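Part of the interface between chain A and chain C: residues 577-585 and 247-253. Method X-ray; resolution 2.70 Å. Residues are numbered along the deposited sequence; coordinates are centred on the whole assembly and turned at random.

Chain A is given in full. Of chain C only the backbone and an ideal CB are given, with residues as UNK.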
# COMPACT_ATOMS: atom_id res chain seq x y z
N LEU A 577 -25.11 -29.63 -1.97
CA LEU A 577 -24.55 -30.97 -1.81
C LEU A 577 -25.44 -32.04 -2.43
O LEU A 577 -24.95 -33.02 -2.98
CB LEU A 577 -24.32 -31.27 -0.33
CG LEU A 577 -23.89 -32.70 0.01
CD1 LEU A 577 -22.57 -33.03 -0.66
CD2 LEU A 577 -23.80 -32.90 1.52
N TYR A 578 -26.75 -31.83 -2.34
CA TYR A 578 -27.71 -32.80 -2.84
C TYR A 578 -28.01 -32.58 -4.32
O TYR A 578 -28.67 -33.39 -4.96
CB TYR A 578 -29.00 -32.73 -2.02
CG TYR A 578 -28.80 -33.09 -0.56
CD1 TYR A 578 -28.88 -34.41 -0.14
CD2 TYR A 578 -28.51 -32.11 0.38
CE1 TYR A 578 -28.69 -34.74 1.19
CE2 TYR A 578 -28.32 -32.44 1.71
CZ TYR A 578 -28.41 -33.75 2.11
OH TYR A 578 -28.22 -34.08 3.43
N ASN A 579 -27.52 -31.47 -4.86
CA ASN A 579 -27.68 -31.18 -6.28
C ASN A 579 -26.46 -31.63 -7.09
O ASN A 579 -26.37 -31.36 -8.29
CB ASN A 579 -27.94 -29.69 -6.51
CG ASN A 579 -28.69 -29.42 -7.80
OD1 ASN A 579 -29.38 -30.29 -8.32
ND2 ASN A 579 -28.56 -28.20 -8.32
N TRP A 580 -25.52 -32.30 -6.43
CA TRP A 580 -24.24 -32.62 -7.06
C TRP A 580 -24.26 -33.95 -7.83
O TRP A 580 -24.30 -33.94 -9.06
CB TRP A 580 -23.15 -32.66 -5.99
CG TRP A 580 -21.77 -32.42 -6.51
CD1 TRP A 580 -21.40 -32.17 -7.80
CD2 TRP A 580 -20.56 -32.37 -5.73
NE1 TRP A 580 -20.04 -31.99 -7.88
CE2 TRP A 580 -19.50 -32.10 -6.63
CE3 TRP A 580 -20.27 -32.53 -4.38
CZ2 TRP A 580 -18.18 -32.00 -6.20
CZ3 TRP A 580 -18.96 -32.43 -3.96
CH2 TRP A 580 -17.93 -32.16 -4.87
N TRP A 581 -24.22 -35.08 -7.12
CA TRP A 581 -24.37 -36.37 -7.78
C TRP A 581 -25.37 -37.26 -7.04
O TRP A 581 -25.04 -37.86 -6.02
CB TRP A 581 -22.98 -37.04 -7.85
CG TRP A 581 -22.92 -38.45 -8.36
CD1 TRP A 581 -23.77 -39.05 -9.24
CD2 TRP A 581 -21.93 -39.43 -8.02
NE1 TRP A 581 -23.38 -40.35 -9.47
CE2 TRP A 581 -22.25 -40.61 -8.73
CE3 TRP A 581 -20.81 -39.43 -7.19
CZ2 TRP A 581 -21.49 -41.77 -8.63
CZ3 TRP A 581 -20.05 -40.58 -7.09
CH2 TRP A 581 -20.40 -41.74 -7.80
N TYR A 582 -26.60 -37.36 -7.56
CA TYR A 582 -27.60 -38.26 -7.00
C TYR A 582 -27.96 -39.51 -7.83
O TYR A 582 -28.75 -40.33 -7.37
CB TYR A 582 -28.89 -37.48 -6.69
CG TYR A 582 -29.32 -36.50 -7.75
CD1 TYR A 582 -30.19 -36.88 -8.76
CD2 TYR A 582 -28.87 -35.19 -7.73
CE1 TYR A 582 -30.60 -35.98 -9.73
CE2 TYR A 582 -29.27 -34.28 -8.70
CZ TYR A 582 -30.13 -34.69 -9.69
OH TYR A 582 -30.53 -33.78 -10.65
N ASP A 583 -27.40 -39.66 -9.02
CA ASP A 583 -27.87 -40.72 -9.92
C ASP A 583 -26.80 -41.78 -10.18
O ASP A 583 -25.62 -41.46 -10.38
CB ASP A 583 -28.34 -40.12 -11.25
CG ASP A 583 -29.26 -41.06 -12.03
OD1 ASP A 583 -29.02 -42.28 -12.02
OD2 ASP A 583 -30.22 -40.56 -12.66
N ASP A 584 -27.23 -43.04 -10.20
CA ASP A 584 -26.33 -44.18 -10.38
C ASP A 584 -25.68 -44.19 -11.76
O ASP A 584 -24.55 -44.64 -11.92
CB ASP A 584 -27.10 -45.49 -10.16
CG ASP A 584 -26.20 -46.65 -9.79
OD1 ASP A 584 -24.96 -46.49 -9.86
OD2 ASP A 584 -26.72 -47.72 -9.42
N ARG A 585 -26.41 -43.70 -12.75
CA ARG A 585 -25.99 -43.78 -14.15
C ARG A 585 -25.13 -42.59 -14.58
O ARG A 585 -24.76 -42.48 -15.75
CB ARG A 585 -27.21 -43.90 -15.06
CG ARG A 585 -28.09 -45.11 -14.75
CD ARG A 585 -29.50 -44.91 -15.30
NE ARG A 585 -30.19 -43.81 -14.64
CZ ARG A 585 -31.43 -43.42 -14.93
NH1 ARG A 585 -32.12 -44.05 -15.87
NH2 ARG A 585 -31.98 -42.41 -14.28
N UNK C 247 -31.83 -36.28 8.74
CA UNK C 247 -33.21 -36.70 8.53
C UNK C 247 -33.57 -36.71 7.04
O UNK C 247 -34.71 -36.98 6.68
CB UNK C 247 -34.16 -35.78 9.30
N UNK C 248 -32.59 -36.42 6.19
CA UNK C 248 -32.78 -36.48 4.74
C UNK C 248 -31.64 -37.24 4.07
O UNK C 248 -30.62 -37.53 4.70
CB UNK C 248 -32.89 -35.07 4.16
N UNK C 249 -31.82 -37.57 2.79
CA UNK C 249 -30.76 -38.20 2.02
C UNK C 249 -31.19 -38.64 0.63
O UNK C 249 -32.39 -38.74 0.34
CB UNK C 249 -30.22 -39.41 2.79
N UNK C 250 -30.21 -38.89 -0.24
CA UNK C 250 -30.48 -39.45 -1.55
C UNK C 250 -29.61 -40.68 -1.78
O UNK C 250 -28.40 -40.57 -1.93
CB UNK C 250 -30.24 -38.41 -2.64
N UNK C 251 -30.25 -41.85 -1.82
CA UNK C 251 -29.52 -43.10 -1.99
C UNK C 251 -29.47 -43.53 -3.45
O UNK C 251 -30.42 -43.32 -4.21
CB UNK C 251 -30.16 -44.20 -1.14
N UNK C 252 -28.35 -44.14 -3.85
CA UNK C 252 -28.22 -44.64 -5.21
C UNK C 252 -28.84 -46.03 -5.35
O UNK C 252 -29.05 -46.51 -6.46
CB UNK C 252 -26.75 -44.67 -5.62
N UNK C 253 -29.12 -46.68 -4.22
CA UNK C 253 -29.75 -48.00 -4.22
C UNK C 253 -30.85 -48.08 -3.16
O UNK C 253 -30.82 -47.38 -2.15
CB UNK C 253 -28.70 -49.09 -3.98

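Position 247 is out of reach of chain A: its ideal CB has nothing of residues 577-585 within 5.5 Å, so this segment places no restriction on the side chain. The residue is Ile C247.

At position 248 the CA-to-CB bond points toward chain A, and the ideal CB lies 4.8 Å from Tyr A578 OH. The phenol end offers both an aromatic surface and a hydroxyl, so a medium-sized aliphatic chain or a polar group able to meet the hydroxyl would suit. The deposited residue, Ile C248, takes the apolar option. Ile C248 CG1 is 3.4 Å from Tyr A578 OH and Ile C248 CD1 3.5 Å from Tyr A578 CZ, while the hydroxyl finds its hydrogen bond elsewhere in the structure.

Position 249 has phi/psi of 174/163, at the fringe of the extended region, which other residues can enter but which favours glycine. The ideal CB points away, and a small residue would be next best. Gly C249 occupies the site, and Gly C249 CA approaches Tyr A578 CE1 at 4.1 Å.

Position 250 again points toward chain A, with the ideal CB 4.4 Å from Tyr A582 CB and 4.9 Å from Tyr A578 CD1. Two tyrosines and little charge favour a branched or flexible apolar chain such as leucine, isoleucine or methionine. Leu C250, with chi1 m and chi2 t, places Leu C250 CD1 3.7 Å from Tyr A582 CB and 4.1 Å from Tyr A578 CB. Leu C250 CD1 also lies at the edge of the Tyr A578 ring, 3.6 Å from Tyr A578 O.

At position 251 the CA-to-CB bond turns away, and chain A does not discriminate among side chains. Asp C251 is found here, its OD2 hydrogen-bonded elsewhere.

Position 252 points toward chain A, its ideal CB 4.6 Å from Asp A584 CB and 5.1 Å from Tyr A582 O. The indole of Trp A581 lies farther along, so a leucine or methionine could reach it; a side chain with a donor might use the Tyr A582 carbonyl, and a basic one might approach the Asp A584 carboxylate. The deposited Leu C252 makes neither bond, but has the largest area covered by the other stretch, 103 Å². Leu C252 CD1 is 3.3 Å from Tyr A582 O, Leu C252 CG 3.9 Å from Asp A584 N, and Leu C252 CD2 4.2 Å from Trp A581 CZ2. Leu C252 O accepts a hydrogen bond from the O of water 1 at 2.7 Å, and this water O accepts a weak one from Asp A584 N at 3.3 Å.

Position 253 points sideways with nothing near its ideal CB, leaving many residues possible; Val C253 stays peripheral.

Chain C, residues 247-253: IIGLDLV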
# COMPACT_ATOMS: atom_id res chain seq x y z
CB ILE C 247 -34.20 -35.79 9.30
CG1 ILE C 247 -34.00 -34.32 8.93
CG2 ILE C 247 -34.04 -35.99 10.80
CD1 ILE C 247 -34.88 -33.38 9.72
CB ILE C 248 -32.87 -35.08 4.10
CG1 ILE C 248 -31.53 -34.34 4.24
CG2 ILE C 248 -34.01 -34.27 4.72
CD1 ILE C 248 -31.51 -32.99 3.57
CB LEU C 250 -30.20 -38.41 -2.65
CG LEU C 250 -31.07 -37.16 -2.65
CD1 LEU C 250 -30.55 -36.14 -3.66
CD2 LEU C 250 -32.50 -37.54 -2.96
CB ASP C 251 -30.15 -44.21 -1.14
CG ASP C 251 -29.86 -44.06 0.34
OD1 ASP C 251 -28.88 -43.36 0.69
OD2 ASP C 251 -30.60 -44.64 1.15
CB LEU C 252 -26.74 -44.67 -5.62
CG LEU C 252 -26.26 -43.48 -6.46
CD1 LEU C 252 -26.49 -42.16 -5.73
CD2 LEU C 252 -24.79 -43.65 -6.84
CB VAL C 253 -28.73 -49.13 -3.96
CG1 VAL C 253 -27.67 -49.16 -5.05
CG2 VAL C 253 -28.09 -48.96 -2.59
O HOH W 1 -29.42 -44.42 -8.20
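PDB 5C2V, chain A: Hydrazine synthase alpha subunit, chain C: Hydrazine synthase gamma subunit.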